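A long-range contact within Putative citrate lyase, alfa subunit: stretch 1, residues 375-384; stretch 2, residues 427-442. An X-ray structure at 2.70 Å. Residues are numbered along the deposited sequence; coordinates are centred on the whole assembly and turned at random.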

# COMPACT_ATOMS: atom_id res chain seq x y z
N LEU A 375 32.93 -7.92 -9.60
CA LEU A 375 33.65 -9.03 -10.21
C LEU A 375 34.79 -8.39 -11.00
O LEU A 375 35.94 -8.83 -10.94
N GLU A 376 34.47 -7.34 -11.75
CA GLU A 376 35.47 -6.62 -12.52
C GLU A 376 35.20 -5.12 -12.40
O GLU A 376 34.14 -4.69 -11.94
N VAL A 377 36.17 -4.34 -12.85
CA VAL A 377 36.07 -2.89 -12.85
C VAL A 377 37.23 -2.40 -13.71
O VAL A 377 38.38 -2.63 -13.37
N ASP A 378 36.91 -1.77 -14.84
CA ASP A 378 37.94 -1.28 -15.75
C ASP A 378 38.49 0.09 -15.40
O ASP A 378 38.13 0.66 -14.36
N THR A 379 39.36 0.61 -16.25
CA THR A 379 39.98 1.91 -16.02
C THR A 379 39.02 3.08 -16.26
O THR A 379 39.41 4.25 -16.23
N ASN A 380 37.76 2.76 -16.52
CA ASN A 380 36.77 3.80 -16.73
C ASN A 380 35.79 3.80 -15.57
O ASN A 380 34.77 4.49 -15.59
N PHE A 381 36.13 3.00 -14.56
CA PHE A 381 35.32 2.85 -13.37
C PHE A 381 34.01 2.08 -13.57
O PHE A 381 33.15 2.08 -12.70
N ASN A 382 33.89 1.42 -14.72
CA ASN A 382 32.69 0.63 -14.99
C ASN A 382 32.78 -0.63 -14.16
O ASN A 382 33.85 -1.22 -14.04
N VAL A 383 31.65 -1.04 -13.60
CA VAL A 383 31.63 -2.23 -12.76
C VAL A 383 30.82 -3.37 -13.38
O VAL A 383 29.74 -3.14 -13.93
N ASN A 384 31.35 -4.59 -13.27
CA ASN A 384 30.70 -5.80 -13.78
C ASN A 384 30.38 -6.75 -12.64
O ASN A 384 31.26 -7.14 -11.88
N LYS A 427 39.03 -3.27 -19.60
CA LYS A 427 37.67 -3.24 -20.11
C LYS A 427 36.91 -4.44 -19.55
O LYS A 427 37.38 -5.57 -19.65
N VAL A 428 35.75 -4.20 -18.96
CA VAL A 428 34.97 -5.30 -18.39
C VAL A 428 34.18 -6.03 -19.47
O VAL A 428 33.73 -5.42 -20.45
N ASN A 429 34.02 -7.34 -19.30
CA ASN A 429 33.26 -8.15 -20.25
C ASN A 429 31.82 -7.65 -20.34
O ASN A 429 31.30 -7.46 -21.43
N THR A 430 31.18 -7.45 -19.18
CA THR A 430 29.80 -6.97 -19.14
C THR A 430 29.71 -5.73 -18.24
O THR A 430 30.32 -5.69 -17.18
N VAL A 431 28.94 -4.74 -18.66
CA VAL A 431 28.78 -3.53 -17.85
C VAL A 431 27.42 -3.45 -17.19
O VAL A 431 26.39 -3.43 -17.88
N ILE A 432 27.39 -3.40 -15.86
CA ILE A 432 26.13 -3.29 -15.14
C ILE A 432 26.01 -1.89 -14.54
O ILE A 432 24.95 -1.28 -14.59
N THR A 433 27.10 -1.38 -13.98
CA THR A 433 27.10 -0.05 -13.38
C THR A 433 28.17 0.84 -14.01
O THR A 433 29.36 0.55 -13.95
N PRO A 434 27.75 1.95 -14.61
CA PRO A 434 28.68 2.89 -15.26
C PRO A 434 29.62 3.58 -14.27
O PRO A 434 29.23 3.90 -13.14
N GLY A 435 30.86 3.80 -14.71
CA GLY A 435 31.85 4.43 -13.86
C GLY A 435 31.40 5.76 -13.31
O GLY A 435 31.76 6.16 -12.20
N THR A 436 30.60 6.45 -14.11
CA THR A 436 30.08 7.74 -13.68
C THR A 436 29.28 7.66 -12.38
O THR A 436 28.92 8.68 -11.81
N SER A 437 28.99 6.43 -11.91
CA SER A 437 28.24 6.21 -10.68
C SER A 437 29.16 5.72 -9.56
O SER A 437 28.77 5.64 -8.40
N VAL A 438 30.39 5.37 -9.93
CA VAL A 438 31.35 4.88 -8.96
C VAL A 438 32.24 6.04 -8.55
O VAL A 438 32.91 6.64 -9.39
N ASP A 439 32.23 6.36 -7.26
CA ASP A 439 33.00 7.47 -6.74
C ASP A 439 34.37 7.08 -6.21
O ASP A 439 35.38 7.70 -6.54
N VAL A 440 34.40 6.06 -5.37
CA VAL A 440 35.65 5.62 -4.78
C VAL A 440 35.78 4.12 -4.81
O VAL A 440 34.85 3.39 -4.49
N VAL A 441 36.96 3.66 -5.21
CA VAL A 441 37.25 2.24 -5.28
C VAL A 441 38.25 1.92 -4.16
O VAL A 441 39.22 2.64 -3.96
N VAL A 442 38.00 0.84 -3.43
CA VAL A 442 38.87 0.44 -2.33
C VAL A 442 39.42 -0.98 -2.53
O VAL A 442 38.67 -1.91 -2.81

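Side-chain carboxylates and amides in the first stretch read the backbone of the second. Asn382, in the m rotamer at chi1, leaves its CA sideways to the partner, yet its end comes nearer and OD1 accepts a hydrogen bond from Gly435 N at 2.8 Å. Glu376 points toward the partner, and its m, t side chain brings OE1 to 2.9 Å from Asn429 N, a second hydrogen bond. That same OE1 takes a weak one from Asn384 ND2 at 3.1 Å, which ties the t rotamer of Asn384 to the carboxylate within its own stretch.

Asp378, in the p rotamer, serves both stretches. Its OD1 accepts from Asn380 N at 2.7 Å and from Asn382 N at 3.2 Å, bracing the type I turn from Asp378 to Phe381, while OD2 receives a weak hydrogen bond from Val428 N at 3.4 Å. Between these anchors a single antiparallel bridge pairs Val383 with Thr433: Val383 N donates to Thr433 O at 2.8 Å, and Thr433 N returns to Val383 O at 3.2 Å.

The apolar packing fills in around this polar frame. Val428 (m) points toward the first stretch, with CG1 3.7 Å from Asn382 O and its CB 3.9 Å from Asn384 CB. Val383 (t) leaves sideways and sets CG2 3.5 Å from Val438 CG2. Phe381, m at chi1, points toward the second stretch; Val438 CG1 lies at the edge of its ring, 4.0 Å from CD1, and Val441 CG2 approaches CE1 obliquely at 3.6 Å. Val438 and Val441, both t, point back toward this ring's stretch.

Gly435 sets a steric rule: its CA sits 2.9 Å from Phe381 O, and an ideal CB would clash with Asn380 O and Phe381 CB.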

# COMPACT_ATOMS: atom_id res chain seq x y z
CB LEU A 375 32.76 -9.83 -11.16
CG LEU A 375 31.66 -10.64 -10.53
CD1 LEU A 375 30.82 -11.24 -11.64
CD2 LEU A 375 32.23 -11.74 -9.65
CB GLU A 376 35.41 -6.96 -14.00
CG GLU A 376 35.67 -8.37 -14.40
CD GLU A 376 35.71 -8.49 -15.92
OE1 GLU A 376 34.75 -8.05 -16.58
OE2 GLU A 376 36.72 -9.01 -16.45
CB VAL A 377 36.13 -2.33 -11.40
CG1 VAL A 377 37.18 -3.06 -10.60
CG2 VAL A 377 36.39 -0.84 -11.42
CB ASP A 378 37.43 -1.30 -17.20
CG ASP A 378 36.19 -0.46 -17.40
OD1 ASP A 378 36.15 0.68 -16.88
OD2 ASP A 378 35.25 -0.93 -18.11
CB THR A 379 41.21 2.12 -16.92
OG1 THR A 379 40.79 2.18 -18.29
CG2 THR A 379 42.20 0.98 -16.74
CB ASN A 380 36.03 3.57 -18.04
CG ASN A 380 36.72 4.24 -19.22
OD1 ASN A 380 37.96 4.24 -19.31
ND2 ASN A 380 35.93 4.81 -20.13
CB PHE A 381 35.07 4.23 -12.74
CG PHE A 381 36.24 4.74 -11.94
CD1 PHE A 381 36.39 4.39 -10.60
CD2 PHE A 381 37.23 5.51 -12.55
CE1 PHE A 381 37.51 4.81 -9.86
CE2 PHE A 381 38.36 5.93 -11.82
CZ PHE A 381 38.50 5.58 -10.47
CB ASN A 382 32.59 0.26 -16.47
CG ASN A 382 32.34 1.45 -17.36
OD1 ASN A 382 31.65 2.38 -16.96
ND2 ASN A 382 32.89 1.43 -18.56
CB VAL A 383 31.05 -1.90 -11.37
CG1 VAL A 383 31.14 -3.12 -10.48
CG2 VAL A 383 31.80 -0.73 -10.75
CB ASN A 384 31.60 -6.51 -14.81
CG ASN A 384 31.09 -7.91 -15.18
OD1 ASN A 384 29.89 -8.14 -15.38
ND2 ASN A 384 32.01 -8.85 -15.30
CB LYS A 427 37.71 -3.31 -21.64
CG LYS A 427 36.45 -2.87 -22.34
CD LYS A 427 36.68 -2.90 -23.85
CE LYS A 427 35.62 -2.12 -24.61
NZ LYS A 427 36.04 -1.86 -26.01
CB VAL A 428 33.98 -4.78 -17.33
CG1 VAL A 428 34.73 -4.05 -16.22
CG2 VAL A 428 32.97 -3.85 -17.97
CB ASN A 429 33.28 -9.63 -19.83
CG ASN A 429 34.63 -10.29 -20.10
OD1 ASN A 429 35.06 -11.20 -19.37
ND2 ASN A 429 35.31 -9.85 -21.17
CB THR A 430 28.83 -8.03 -18.58
OG1 THR A 430 29.10 -9.30 -19.18
CG2 THR A 430 27.40 -7.62 -18.87
CB VAL A 431 28.94 -2.26 -18.69
CG1 VAL A 431 28.71 -1.03 -17.83
CG2 VAL A 431 30.31 -2.21 -19.32
CB ILE A 432 25.97 -4.37 -14.04
CG1 ILE A 432 25.57 -5.70 -14.66
CG2 ILE A 432 24.86 -3.97 -13.08
CD1 ILE A 432 26.53 -6.19 -15.70
CB THR A 433 27.36 -0.11 -11.86
OG1 THR A 433 26.37 -0.94 -11.23
CG2 THR A 433 27.32 1.30 -11.26
CB PRO A 434 27.74 3.89 -15.94
CG PRO A 434 26.56 3.92 -15.00
CD PRO A 434 26.37 2.45 -14.65
CB THR A 436 29.20 8.32 -14.75
OG1 THR A 436 28.28 7.32 -15.18
CG2 THR A 436 30.03 8.78 -15.91
CB SER A 437 27.13 5.16 -10.88
OG SER A 437 25.99 5.70 -11.50
CB VAL A 438 32.18 3.74 -9.55
CG1 VAL A 438 33.14 3.21 -8.51
CG2 VAL A 438 31.25 2.63 -10.04
CB ASP A 439 32.22 8.17 -5.64
CG ASP A 439 30.92 8.76 -6.15
OD1 ASP A 439 30.99 9.58 -7.09
OD2 ASP A 439 29.83 8.41 -5.62
CB VAL A 440 35.77 6.05 -3.30
CG1 VAL A 440 37.14 5.67 -2.76
CG2 VAL A 440 35.52 7.55 -3.18
CB VAL A 441 37.84 1.88 -6.67
CG1 VAL A 441 38.41 0.47 -6.66
CG2 VAL A 441 36.78 2.00 -7.73
CB VAL A 442 38.12 0.50 -0.98
CG1 VAL A 442 39.06 0.16 0.17
CG2 VAL A 442 37.52 1.88 -0.79